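Local coordinates for protein ribokinase (Giardia lamblia, PDB 6WHJ) that probably catalyses the magnesium- and ATP-dependent phosphorylation of ribose at O-5, giving D-ribose 5-phosphate for nucleotide synthesis or the pentose phosphate pathway, at residues B[176-181]-B[201-206]. Numbering follows the deposited sequence.
Sequences APYRAD and ALEISG
The ring of Y178 lies flat against E203, and that one aromatic face carries most of the contact between the loop 176-181 and the C-terminal part of helix 198-205. E203 CB sits over the middle of the ring in a CH-pi contact, 3.5 Å from the Y178 centroid and only 6° off the ring normal. The carboxylate then folds back over the same face: a bend at chi2 lays it almost parallel to the ring, the two planes 12° apart, with E203 OE1 3.8 Å from Y178 CE2. The ring gets there because Y178 CG stands anti to the backbone N (chi1 171°), extending the side chain across to the helix. On the opposite face, A180 N lies over the rim.

I204 adds an apolar touch at the ring edge, its CG1 3.9 Å from Y178 CD1, while its side chain also packs on P175.

Within the loop, R179 and D181 form a salt bridge. R179 takes D181 side-on, with NE to OD1 at 2.9 Å and NH2 to OD2 also at 2.9 Å; the second bond is the straighter. The loop also runs close to the dimer partner, P177 packing on T32 of the second subunit.

Taken together, a loop following parallel strand 170-173 leans on a helix following the next strand, 193-194, in the alpha/beta core of a PfkB-family kinase, with Y178 about 7 Å, side chain to side chain, from N197, a predicted ATP-binding residue.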
# COMPACT_ATOMS: atom_id res chain seq x y z
N ALA B 176 -7.62 15.37 -12.37
CA ALA B 176 -6.64 14.78 -11.47
C ALA B 176 -7.03 13.38 -11.01
O ALA B 176 -8.19 13.15 -10.65
CB ALA B 176 -6.45 15.68 -10.24
N PRO B 177 -6.09 12.42 -11.01
CA PRO B 177 -4.73 12.52 -11.56
C PRO B 177 -4.74 12.33 -13.07
O PRO B 177 -5.70 11.77 -13.60
CB PRO B 177 -4.00 11.36 -10.87
CG PRO B 177 -5.06 10.33 -10.69
CD PRO B 177 -6.32 11.12 -10.36
N TYR B 178 -3.66 12.72 -13.74
CA TYR B 178 -3.61 12.55 -15.18
C TYR B 178 -3.73 11.07 -15.56
O TYR B 178 -3.01 10.22 -15.03
CB TYR B 178 -2.32 13.12 -15.76
CG TYR B 178 -2.17 12.76 -17.20
CD1 TYR B 178 -2.99 13.33 -18.17
CD2 TYR B 178 -1.26 11.79 -17.60
CE1 TYR B 178 -2.87 12.98 -19.50
CE2 TYR B 178 -1.13 11.43 -18.93
CZ TYR B 178 -1.94 12.03 -19.87
OH TYR B 178 -1.81 11.67 -21.19
N ARG B 179 -4.66 10.79 -16.46
CA ARG B 179 -4.95 9.45 -16.95
C ARG B 179 -4.83 9.49 -18.46
O ARG B 179 -5.54 10.26 -19.11
CB ARG B 179 -6.37 9.03 -16.59
CG ARG B 179 -6.71 8.92 -15.14
CD ARG B 179 -6.38 7.55 -14.66
NE ARG B 179 -7.17 6.52 -15.34
CZ ARG B 179 -8.32 6.04 -14.88
NH1 ARG B 179 -8.82 6.51 -13.75
NH2 ARG B 179 -8.95 5.09 -15.56
N ALA B 180 -3.99 8.64 -19.03
CA ALA B 180 -3.90 8.62 -20.49
C ALA B 180 -5.15 8.02 -21.13
O ALA B 180 -5.38 8.23 -22.33
CB ALA B 180 -2.66 7.84 -20.93
N ASP B 181 -5.97 7.29 -20.37
CA ASP B 181 -7.14 6.64 -20.95
C ASP B 181 -8.40 7.50 -20.88
O ASP B 181 -9.46 7.03 -21.30
CB ASP B 181 -7.40 5.30 -20.24
CG ASP B 181 -7.47 5.43 -18.73
OD1 ASP B 181 -7.31 6.55 -18.22
OD2 ASP B 181 -7.69 4.40 -18.04
N ALA B 201 -1.86 19.97 -17.18
CA ALA B 201 -2.10 20.72 -18.40
C ALA B 201 -1.11 20.32 -19.49
O ALA B 201 -1.47 20.26 -20.67
CB ALA B 201 -2.02 22.22 -18.13
N LEU B 202 0.13 20.04 -19.10
CA LEU B 202 1.15 19.69 -20.08
C LEU B 202 0.91 18.30 -20.65
O LEU B 202 1.20 18.05 -21.83
CB LEU B 202 2.54 19.79 -19.46
CG LEU B 202 3.06 21.22 -19.38
CD1 LEU B 202 4.43 21.28 -18.71
CD2 LEU B 202 3.10 21.83 -20.78
N GLU B 203 0.41 17.38 -19.83
CA GLU B 203 0.17 16.02 -20.30
C GLU B 203 -1.06 15.92 -21.18
O GLU B 203 -1.10 15.08 -22.09
CB GLU B 203 0.04 15.06 -19.12
CG GLU B 203 1.32 14.87 -18.33
CD GLU B 203 2.09 13.63 -18.77
OE1 GLU B 203 1.99 13.26 -19.96
OE2 GLU B 203 2.79 13.03 -17.92
N ILE B 204 -2.04 16.81 -21.00
CA ILE B 204 -3.26 16.73 -21.80
C ILE B 204 -3.10 17.35 -23.18
O ILE B 204 -3.94 17.11 -24.05
CB ILE B 204 -4.41 17.35 -20.98
CG1 ILE B 204 -4.74 16.48 -19.76
CG2 ILE B 204 -5.70 17.55 -21.77
CD1 ILE B 204 -5.70 17.12 -18.76
N SER B 205 -1.99 18.04 -23.44
CA SER B 205 -1.73 18.63 -24.75
C SER B 205 -0.70 17.88 -25.57
O SER B 205 -0.65 18.06 -26.80
CB SER B 205 -1.28 20.09 -24.60
OG SER B 205 -2.35 20.87 -24.10
N GLY B 206 0.15 17.06 -24.96
CA GLY B 206 1.15 16.29 -25.68
C GLY B 206 2.57 16.45 -25.20
O GLY B 206 3.48 15.85 -25.80